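Local coordinates for protein porin (Rhodobacter blasticus, PDB 3PRN) that forms, as a homotrimer, outer-membrane channels that let small hydrophilic solutes up to about 0.6 kDa diffuse passively across the membrane, at residues 28-34 with 51-57; 65-70 with 117-121; 9-13 with 101-105. The protein carries 1 engineered substitution. All coordinates share one frame; numbering follows the deposited sequence.

Contact 1 of 3, residues 28-34 with 51-57. With MG (magnesium ion), chain B.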
loop_
_atom_site.group_PDB
_atom_site.type_symbol
_atom_site.label_atom_id
_atom_site.label_comp_id
_atom_site.label_asym_id
_atom_site.label_seq_id
_atom_site.Cartn_x
_atom_site.Cartn_y
_atom_site.Cartn_z
ATOM N N SER A 28 13.373 -17.417 -6.807
ATOM C CA SER A 28 13.337 -16.408 -5.761
ATOM C C SER A 28 13.210 -15.038 -6.439
ATOM O O SER A 28 14.006 -14.727 -7.330
ATOM C CB SER A 28 14.616 -16.457 -4.918
ATOM O OG SER A 28 14.675 -15.373 -4.017
ATOM N N SER A 29 12.334 -14.203 -5.888
ATOM C CA SER A 29 12.113 -12.901 -6.525
ATOM C C SER A 29 11.695 -11.860 -5.511
ATOM O O SER A 29 11.289 -12.194 -4.392
ATOM C CB SER A 29 11.044 -13.080 -7.622
ATOM O OG SER A 29 9.857 -13.541 -7.057
ATOM N N ARG A 30 11.846 -10.593 -5.914
ATOM C CA ARG A 30 11.540 -9.499 -4.968
ATOM C C ARG A 30 11.029 -8.297 -5.779
ATOM O O ARG A 30 11.576 -7.995 -6.835
ATOM C CB ARG A 30 12.817 -9.094 -4.227
ATOM C CG ARG A 30 12.675 -7.752 -3.468
ATOM C CD ARG A 30 13.926 -7.372 -2.721
ATOM N NE ARG A 30 14.226 -8.282 -1.634
ATOM C CZ ARG A 30 15.289 -8.133 -0.812
ATOM N NH1 ARG A 30 16.135 -7.130 -0.934
ATOM N NH2 ARG A 30 15.438 -9.054 0.127
ATOM N N LEU A 31 10.018 -7.621 -5.265
ATOM C CA LEU A 31 9.598 -6.356 -5.859
ATOM C C LEU A 31 9.779 -5.274 -4.776
ATOM O O LEU A 31 9.241 -5.484 -3.650
ATOM C CB LEU A 31 8.169 -6.408 -6.353
ATOM C CG LEU A 31 7.557 -5.032 -6.699
ATOM C CD1 LEU A 31 8.334 -4.434 -7.858
ATOM C CD2 LEU A 31 6.102 -5.205 -7.093
ATOM N N ARG A 32 10.535 -4.217 -5.036
ATOM C CA ARG A 32 10.681 -3.159 -4.052
ATOM C C ARG A 32 10.195 -1.825 -4.665
ATOM O O ARG A 32 10.656 -1.411 -5.757
ATOM C CB ARG A 32 12.156 -2.991 -3.581
ATOM C CG ARG A 32 12.291 -1.772 -2.639
ATOM C CD ARG A 32 13.801 -1.573 -2.294
ATOM N NE ARG A 32 14.192 -2.581 -1.310
ATOM C CZ ARG A 32 15.407 -2.728 -0.779
ATOM N NH1 ARG A 32 16.416 -1.899 -1.112
ATOM N NH2 ARG A 32 15.615 -3.705 0.111
ATOM N N ILE A 33 9.279 -1.138 -3.961
ATOM C CA ILE A 33 8.851 0.183 -4.354
ATOM C C ILE A 33 9.139 1.159 -3.218
ATOM O O ILE A 33 8.671 0.914 -2.100
ATOM C CB ILE A 33 7.333 0.230 -4.661
ATOM C CG1 ILE A 33 6.979 -0.582 -5.908
ATOM C CG2 ILE A 33 6.822 1.649 -4.921
ATOM C CD1 ILE A 33 5.541 -1.087 -5.901
ATOM N N ASN A 34 9.818 2.269 -3.500
ATOM C CA ASN A 34 10.056 3.293 -2.481
ATOM C C ASN A 34 9.161 4.514 -2.832
ATOM O O ASN A 34 9.123 4.948 -4.012
ATOM C CB ASN A 34 11.511 3.749 -2.490
ATOM C CG ASN A 34 12.499 2.634 -2.156
ATOM O OD1 ASN A 34 12.387 1.990 -1.109
ATOM N ND2 ASN A 34 13.466 2.449 -3.045
ATOM N N LEU A 51 8.536 5.849 2.554
ATOM C CA LEU A 51 7.815 4.629 2.883
ATOM C C LEU A 51 8.310 3.557 1.874
ATOM O O LEU A 51 8.535 3.899 0.684
ATOM C CB LEU A 51 6.319 4.824 2.755
ATOM C CG LEU A 51 5.420 3.714 3.253
ATOM C CD1 LEU A 51 5.476 3.596 4.771
ATOM C CD2 LEU A 51 3.982 3.945 2.825
ATOM N N ARG A 52 8.415 2.303 2.281
ATOM C CA ARG A 52 8.765 1.216 1.364
ATOM C C ARG A 52 7.662 0.139 1.326
ATOM O O ARG A 52 7.053 -0.218 2.368
ATOM C CB ARG A 52 10.074 0.535 1.820
ATOM C CG ARG A 52 10.548 -0.646 0.991
ATOM C CD ARG A 52 12.017 -0.993 1.298
ATOM N NE ARG A 52 12.900 0.141 0.809
ATOM C CZ ARG A 52 14.211 0.146 1.044
ATOM N NH1 ARG A 52 14.805 -0.874 1.732
ATOM N NH2 ARG A 52 14.986 1.111 0.582
ATOM N N MET A 53 7.386 -0.413 0.157
ATOM C CA MET A 53 6.474 -1.530 -0.050
ATOM C C MET A 53 7.344 -2.594 -0.754
ATOM O O MET A 53 7.865 -2.387 -1.834
ATOM C CB MET A 53 5.263 -1.210 -0.941
ATOM C CG MET A 53 4.340 -0.207 -0.173
ATOM S SD MET A 53 2.933 0.228 -1.302
ATOM C CE MET A 53 1.936 -1.225 -0.977
ATOM N N GLN A 54 7.679 -3.667 -0.006
ATOM C CA GLN A 54 8.513 -4.707 -0.560
ATOM C C GLN A 54 7.848 -6.072 -0.412
ATOM O O GLN A 54 7.360 -6.361 0.680
ATOM C CB GLN A 54 9.856 -4.759 0.153
ATOM C CG GLN A 54 10.849 -5.780 -0.447
ATOM C CD GLN A 54 12.184 -5.644 0.280
ATOM O OE1 GLN A 54 12.764 -4.530 0.202
ATOM N NE2 GLN A 54 12.653 -6.681 0.952
ATOM N N TRP A 55 7.876 -6.838 -1.493
ATOM C CA TRP A 55 7.351 -8.187 -1.488
ATOM C C TRP A 55 8.522 -9.138 -1.834
ATOM O O TRP A 55 9.330 -8.851 -2.744
ATOM C CB TRP A 55 6.229 -8.329 -2.572
ATOM C CG TRP A 55 5.756 -9.769 -2.667
ATOM C CD1 TRP A 55 4.792 -10.377 -1.905
ATOM C CD2 TRP A 55 6.239 -10.764 -3.588
ATOM N NE1 TRP A 55 4.641 -11.673 -2.301
ATOM C CE2 TRP A 55 5.523 -11.959 -3.315
ATOM C CE3 TRP A 55 7.236 -10.787 -4.563
ATOM C CZ2 TRP A 55 5.776 -13.155 -3.995
ATOM C CZ3 TRP A 55 7.482 -11.961 -5.263
ATOM C CH2 TRP A 55 6.734 -13.157 -4.961
ATOM N N ASP A 56 8.595 -10.247 -1.134
ATOM C CA ASP A 56 9.519 -11.330 -1.420
ATOM C C ASP A 56 8.765 -12.655 -1.579
ATOM O O ASP A 56 7.751 -12.883 -0.940
ATOM C CB ASP A 56 10.562 -11.480 -0.270
ATOM C CG ASP A 56 11.558 -10.295 -0.290
ATOM O OD1 ASP A 56 12.581 -10.423 -0.965
ATOM O OD2 ASP A 56 11.314 -9.290 0.406
ATOM N N ASP A 57 9.285 -13.546 -2.420
ATOM C CA ASP A 57 8.659 -14.872 -2.550
ATOM C C ASP A 57 8.644 -15.505 -1.153
ATOM O O ASP A 57 9.573 -15.356 -0.340
ATOM C CB ASP A 57 9.387 -15.745 -3.587
ATOM C CG ASP A 57 10.777 -16.068 -3.079
ATOM O OD1 ASP A 57 11.685 -15.228 -3.284
ATOM O OD2 ASP A 57 10.950 -17.123 -2.425
HETATM MG MG MG B . 13.560 -15.109 -2.314
HETATM O O HOH W 1 13.457 -12.613 -2.372
HETATM O O HOH W 2 12.496 -14.649 -0.108
HETATM O O HOH W 3 13.478 -17.254 -1.491
#
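R32 and R52 both set CG anti to the backbone N (chi1 175° and 178°) and then bend at chi3, which lays one guanidinium flat on the other, their planes 11° apart and their centres separated by 3.6 Å. R52 NH1 rests above the middle of the R32 group. R32 also grips Q54 side-on: NE lies 2.9 Å from Q54 OE1, and NH2 bonds to the same oxygen. Q54 OE1 lies in the R32 guanidinium plane, while both donors reach it from the same face of the amide. A leucine in place of R32 would probably leave the Q54 oxygen without these two donors and one face of the R52 guanidinium without its stacking partner. R52 in turn gives NE to N34 OD1 at 2.7 Å. These polar groups share one face of the hairpin formed by strands 25-39 and 46-56 in the wall of the 16-stranded porin barrel, while L31, I33, M53 and W55 project from the other face and pack on the two neighbouring subunits. The hydrogen-bonded pairs L31-W55 and I33-M53 fix the antiparallel register. Further along, R30 NE donates a nearly straight hydrogen bond of 2.8 Å, part of a salt bridge, to the syn lone pair of D56 OD1. Q54 NE2 covers one face of the R30 guanidinium and donates to D56 OD2, which also pairs with K120. Just past strand 46-56 a magnesium ion binds D57 OD1 at 2.1 Å, S28 OG and three waters; S28 OG is hydrogen-bonded to E103 as well.

Contact 2 of 3, residues 65-70 with 117-121. With C8E ((hydroxyethyloxy)tri(ethyloxy)octane), chain C.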
loop_
_atom_site.group_PDB
_atom_site.type_symbol
_atom_site.label_atom_id
_atom_site.label_comp_id
_atom_site.label_asym_id
_atom_site.label_seq_id
_atom_site.Cartn_x
_atom_site.Cartn_y
_atom_site.Cartn_z
ATOM N N ALA A 65 2.633 -4.807 2.021
ATOM C CA ALA A 65 2.222 -3.664 2.831
ATOM C C ALA A 65 3.403 -2.671 2.938
ATOM O O ALA A 65 4.461 -2.981 2.409
ATOM C CB ALA A 65 1.792 -4.110 4.227
ATOM N N GLY A 66 3.096 -1.527 3.521
ATOM C CA GLY A 66 4.164 -0.532 3.705
ATOM C C GLY A 66 4.838 -0.867 5.072
ATOM O O GLY A 66 4.274 -1.579 5.921
ATOM N N ASN A 67 6.028 -0.318 5.242
ATOM C CA ASN A 67 6.802 -0.450 6.484
ATOM C C ASN A 67 6.521 0.776 7.390
ATOM O O ASN A 67 5.529 1.509 7.152
ATOM C CB ASN A 67 8.286 -0.639 6.207
ATOM C CG ASN A 67 8.947 0.518 5.525
ATOM O OD1 ASN A 67 8.252 1.425 5.041
ATOM N ND2 ASN A 67 10.264 0.548 5.426
ATOM N N ALA A 68 7.386 1.023 8.399
ATOM C CA ALA A 68 7.171 2.222 9.250
ATOM C C ALA A 68 7.983 3.361 8.628
ATOM O O ALA A 68 9.006 3.134 7.931
ATOM C CB ALA A 68 7.691 1.893 10.652
ATOM N N ALA A 69 7.505 4.603 8.779
ATOM C CA ALA A 69 8.052 5.744 8.071
ATOM C C ALA A 69 9.401 6.208 8.616
ATOM O O ALA A 69 9.740 5.979 9.783
ATOM C CB ALA A 69 7.107 6.982 8.269
ATOM N N GLN A 70 10.110 6.861 7.722
ATOM C CA GLN A 70 11.381 7.519 8.018
ATOM C C GLN A 70 11.193 9.002 7.617
ATOM O O GLN A 70 10.634 9.257 6.524
ATOM C CB GLN A 70 12.520 6.885 7.223
ATOM C CG GLN A 70 13.861 7.568 7.496
ATOM C CD GLN A 70 14.970 7.123 6.547
ATOM O OE1 GLN A 70 15.379 7.891 5.680
ATOM N NE2 GLN A 70 15.489 5.915 6.664
ATOM N N TYR A 117 17.816 -0.359 8.845
ATOM C CA TYR A 117 16.502 0.031 8.318
ATOM C C TYR A 117 15.566 -1.176 8.140
ATOM O O TYR A 117 15.958 -2.163 7.521
ATOM C CB TYR A 117 16.734 0.659 6.930
ATOM C CG TYR A 117 15.489 1.203 6.262
ATOM C CD1 TYR A 117 14.863 2.341 6.714
ATOM C CD2 TYR A 117 14.950 0.527 5.171
ATOM C CE1 TYR A 117 13.710 2.840 6.075
ATOM C CE2 TYR A 117 13.807 1.022 4.513
ATOM C CZ TYR A 117 13.208 2.167 4.963
ATOM O OH TYR A 117 12.070 2.642 4.328
ATOM N N ASN A 118 14.323 -1.071 8.600
ATOM C CA ASN A 118 13.414 -2.244 8.496
ATOM C C ASN A 118 12.599 -2.117 7.219
ATOM O O ASN A 118 11.770 -1.170 7.114
ATOM C CB ASN A 118 12.476 -2.286 9.718
ATOM C CG ASN A 118 13.314 -2.432 11.001
ATOM O OD1 ASN A 118 14.118 -3.350 11.087
ATOM N ND2 ASN A 118 13.094 -1.558 11.963
ATOM N N SER A 119 12.814 -3.007 6.273
ATOM C CA SER A 119 12.131 -2.886 4.997
ATOM C C SER A 119 10.659 -3.245 5.026
ATOM O O SER A 119 9.969 -2.810 4.077
ATOM C CB SER A 119 12.808 -3.729 3.906
ATOM O OG SER A 119 14.022 -3.140 3.506
ATOM N N LYS A 120 10.193 -3.983 6.011
ATOM C CA LYS A 120 8.845 -4.466 6.062
ATOM C C LYS A 120 8.215 -4.343 7.444
ATOM O O LYS A 120 8.965 -4.030 8.379
ATOM C CB LYS A 120 8.881 -6.004 5.802
ATOM C CG LYS A 120 9.300 -6.256 4.343
ATOM C CD LYS A 120 9.164 -7.754 4.072
ATOM C CE LYS A 120 9.548 -8.047 2.641
ATOM N NZ LYS A 120 9.593 -9.497 2.351
ATOM N N TYR A 121 6.941 -4.640 7.550
ATOM C CA TYR A 121 6.229 -4.631 8.819
ATOM C C TYR A 121 6.777 -5.831 9.639
ATOM O O TYR A 121 7.486 -6.694 9.091
ATOM C CB TYR A 121 4.730 -4.780 8.554
ATOM C CG TYR A 121 4.336 -6.206 8.128
ATOM C CD1 TYR A 121 4.041 -7.212 9.049
ATOM C CD2 TYR A 121 4.266 -6.515 6.786
ATOM C CE1 TYR A 121 3.649 -8.483 8.656
ATOM C CE2 TYR A 121 3.899 -7.779 6.354
ATOM C CZ TYR A 121 3.584 -8.754 7.287
ATOM O OH TYR A 121 3.246 -10.024 6.819
HETATM C C1 C8E C . -0.628 -2.851 8.791
HETATM C C2 C8E C . 0.146 -3.454 7.715
HETATM C C3 C8E C . -0.248 -4.842 7.465
HETATM C C4 C8E C . 0.711 -5.661 8.207
HETATM C C5 C8E C . -0.142 -6.468 9.125
HETATM C C6 C8E C . -0.036 -7.853 8.806
HETATM C C7 C8E C . -0.379 -8.426 10.076
HETATM C C8 C8E C . -0.514 -9.889 9.958
HETATM O O9 C8E C . -0.242 -10.700 11.114
HETATM C C10 C8E C . -1.302 -10.799 12.049
HETATM C C11 C8E C . -0.835 -11.719 13.151
HETATM O O12 C8E C . -0.411 -13.027 12.653
HETATM C C13 C8E C . 1.016 -13.270 12.374
HETATM C C14 C8E C . 1.574 -13.441 10.928
HETATM O O15 C8E C . 2.666 -14.287 10.426
HETATM C C16 C8E C . 3.851 -13.534 10.096
HETATM C C17 C8E C . 3.821 -12.573 8.899
HETATM O O18 C8E C . 4.881 -11.861 8.298
HETATM C C19 C8E C . 6.096 -12.512 7.853
HETATM C C20 C8E C . 6.504 -12.277 6.293
HETATM O O21 C8E C . 6.524 -13.545 5.618
HETATM O O HOH W 4 7.431 -3.185 2.799
HETATM O O HOH W 5 5.898 -4.502 4.768
HETATM O O HOH W 6 10.539 4.186 5.808
HETATM O O HOH W 7 8.694 -1.392 9.749
#
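N67 carries the hydrogen bonding to 117-121, spending both protons of its amide nitrogen. One goes to Y117 OH, 3.0 Å from N67 ND2, the other to N118 O, 2.8 Å from the same nitrogen. Both acceptors lie close to the amide plane, and these two bonds, with the one from R52 N to N67 OD1, hold the amide against rotation; the Y117 ring stands across its plane at 77°. With chi1 at 63°, CG lies between the backbone N and the carbonyl carbon, and the amide reaches across to the facing loop. Waters add bridges: one accepts from A68 N and donates to K120 O, another joins A68 O to Y117 OH, 2.6 Å from the water oxygen. Looser contacts flank this polar centre. Q70 NE2, which is hydrogen-bonded to N84 O, approaches Y117 CE1 obliquely at 3.6 Å; A65 CB meets Y121 CD2 at 4.3 Å, and C4 of a bound detergent lies over one face of the Y121 ring. The contact joins the loop between strands 46-56 and 70-75, where N67 O accepts from T64 of the third subunit, to the long loop preceding strand 131-138.

Contact 3 of 3, residues 9-13 with 101-105. Engineered in segment 101-105: W104 (natural residue Ala).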
loop_
_atom_site.group_PDB
_atom_site.type_symbol
_atom_site.label_atom_id
_atom_site.label_comp_id
_atom_site.label_asym_id
_atom_site.label_seq_id
_atom_site.Cartn_x
_atom_site.Cartn_y
_atom_site.Cartn_z
ATOM N N ARG A 9 13.504 -8.105 -9.204
ATOM C CA ARG A 9 14.558 -9.094 -9.486
ATOM C C ARG A 9 13.907 -10.466 -9.462
ATOM O O ARG A 9 12.996 -10.711 -8.645
ATOM C CB ARG A 9 15.758 -8.989 -8.567
ATOM C CG ARG A 9 15.540 -9.582 -7.168
ATOM C CD ARG A 9 16.732 -9.252 -6.260
ATOM N NE ARG A 9 16.553 -9.911 -4.990
ATOM C CZ ARG A 9 17.232 -9.584 -3.870
ATOM N NH1 ARG A 9 18.114 -8.624 -3.854
ATOM N NH2 ARG A 9 16.931 -10.315 -2.799
ATOM N N PHE A 10 14.444 -11.374 -10.288
ATOM C CA PHE A 10 13.943 -12.766 -10.207
ATOM C C PHE A 10 15.032 -13.702 -10.736
ATOM O O PHE A 10 15.861 -13.243 -11.546
ATOM C CB PHE A 10 12.610 -12.896 -10.967
ATOM C CG PHE A 10 12.668 -12.626 -12.445
ATOM C CD1 PHE A 10 13.118 -13.594 -13.317
ATOM C CD2 PHE A 10 12.272 -11.410 -12.986
ATOM C CE1 PHE A 10 13.205 -13.370 -14.686
ATOM C CE2 PHE A 10 12.319 -11.210 -14.357
ATOM C CZ PHE A 10 12.783 -12.164 -15.203
ATOM N N GLY A 11 15.037 -14.967 -10.356
ATOM C CA GLY A 11 16.076 -15.871 -10.849
ATOM C C GLY A 11 15.918 -17.191 -10.054
ATOM O O GLY A 11 14.869 -17.449 -9.448
ATOM N N LEU A 12 16.981 -17.967 -10.077
ATOM C CA LEU A 12 17.011 -19.273 -9.451
ATOM C C LEU A 12 17.950 -19.196 -8.234
ATOM O O LEU A 12 19.010 -18.574 -8.312
ATOM C CB LEU A 12 17.579 -20.322 -10.437
ATOM C CG LEU A 12 16.702 -20.557 -11.671
ATOM C CD1 LEU A 12 17.497 -21.346 -12.719
ATOM C CD2 LEU A 12 15.427 -21.292 -11.298
ATOM N N GLN A 13 17.489 -19.806 -7.162
ATOM C CA GLN A 13 18.236 -19.839 -5.911
ATOM C C GLN A 13 18.328 -21.316 -5.463
ATOM O O GLN A 13 17.313 -21.952 -5.241
ATOM C CB GLN A 13 17.506 -19.041 -4.844
ATOM C CG GLN A 13 18.280 -18.944 -3.524
ATOM C CD GLN A 13 17.311 -18.718 -2.372
ATOM O OE1 GLN A 13 16.733 -19.665 -1.863
ATOM N NE2 GLN A 13 17.013 -17.458 -1.991
ATOM N N GLY A 101 26.207 -12.183 -6.703
ATOM C CA GLY A 101 25.008 -12.904 -7.127
ATOM C C GLY A 101 23.828 -11.895 -7.234
ATOM O O GLY A 101 23.930 -10.738 -6.768
ATOM N N TYR A 102 22.714 -12.358 -7.799
ATOM C CA TYR A 102 21.591 -11.423 -7.986
ATOM C C TYR A 102 20.897 -11.073 -6.687
ATOM O O TYR A 102 20.110 -10.104 -6.669
ATOM C CB TYR A 102 20.616 -11.979 -9.023
ATOM C CG TYR A 102 19.507 -12.883 -8.594
ATOM C CD1 TYR A 102 19.735 -14.210 -8.319
ATOM C CD2 TYR A 102 18.187 -12.389 -8.429
ATOM C CE1 TYR A 102 18.705 -15.069 -7.973
ATOM C CE2 TYR A 102 17.153 -13.229 -8.029
ATOM C CZ TYR A 102 17.420 -14.572 -7.849
ATOM O OH TYR A 102 16.470 -15.433 -7.475
ATOM N N GLU A 103 21.236 -11.721 -5.568
ATOM C CA GLU A 103 20.617 -11.310 -4.307
ATOM C C GLU A 103 21.617 -10.606 -3.408
ATOM O O GLU A 103 21.261 -10.426 -2.232
ATOM C CB GLU A 103 20.005 -12.517 -3.586
ATOM C CG GLU A 103 18.949 -13.175 -4.471
ATOM C CD GLU A 103 18.562 -14.538 -3.897
ATOM O OE1 GLU A 103 19.451 -15.434 -3.814
ATOM O OE2 GLU A 103 17.396 -14.658 -3.542
ATOM N N TRP A 104 22.785 -10.182 -3.873
ATOM C CA TRP A 104 23.792 -9.486 -3.101
ATOM C C TRP A 104 24.017 -10.165 -1.750
ATOM O O TRP A 104 23.789 -9.582 -0.692
ATOM C CB TRP A 104 23.490 -7.946 -2.789
ATOM C CG TRP A 104 23.341 -7.528 -4.239
ATOM C CD1 TRP A 104 22.220 -7.212 -4.891
ATOM C CD2 TRP A 104 24.428 -7.522 -5.156
ATOM N NE1 TRP A 104 22.586 -7.051 -6.271
ATOM C CE2 TRP A 104 23.887 -7.254 -6.403
ATOM C CE3 TRP A 104 25.815 -7.725 -5.041
ATOM C CZ2 TRP A 104 24.661 -7.222 -7.577
ATOM C CZ3 TRP A 104 26.586 -7.664 -6.223
ATOM C CH2 TRP A 104 26.033 -7.428 -7.433
ATOM N N SER A 105 24.478 -11.402 -1.789
ATOM C CA SER A 105 24.745 -12.148 -0.547
ATOM C C SER A 105 26.235 -12.557 -0.475
ATOM O O SER A 105 26.970 -12.642 -1.474
ATOM C CB SER A 105 23.885 -13.407 -0.484
ATOM O OG SER A 105 24.257 -14.291 -1.527
HETATM O O HOH W 8 19.306 -6.892 -5.849
HETATM O O HOH W 9 18.841 -9.585 -0.859
#
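The type I turn from G101 to W104, part of the long loop between strands 78-83 and 131-138 that in porins folds into the barrel and narrows the pore, packs through Y102 and E103 against strand 2-15. Y102 pushes the far end of its ring (CE2, CZ, OH) against the backbone of F10 and G11, with E103 CG over one ring face. CZ lies 3.5 Å from G11 CA, which leaves little room for a side chain at G11. L12 O meets the ring edge at Y102 CE1, 3.5 Å away, and the phenol hydroxyl is hydrogen-bonded to S28 O on the next strand. R9 reaches the turn with CG between the backbone N and the carbonyl carbon (chi1 77°) and its chain extended as far as NE. E103 CA sits over one face of its guanidinium, 3.7 Å from R9 NH1. Two waters lie in the guanidinium plane; the one on R9 NH2 passes on a hydrogen bond to E103 O, 2.9 Å from the water oxygen. R9 NH2 is 4.4 Å from E103 OE2, but this oxygen stands well out of the guanidinium plane, so no N-H points at it and any attraction is probably one of charge alone. The engineered W104 hardly touches the strand, its ring lying over G101 O. E103 OE2, which S28 OG also engages, receives Q13 NE2 at 3.2 Å on its syn lone pair.

How the contacts relate
All three contacts are partly buried, their centres about 15 Å from the centre of the chain, yet only contact 1 pairs strand with strand. Regular backbone bonds hold it, with a row of charged and amide groups on one face and apolar side chains packed on neighbouring subunits on the other. Contact 2 joins two loops and relies on one asparagine amide and bridging waters, whereas contact 3 sets a turn on a strand largely through an aromatic ring and an arginine. Contact 1 touches both others: the D56 to K120 salt bridge ties it to contact 2, and the metal-binding S28 to contact 3. Residues 101-105 and 117-121 belong to the same long loop.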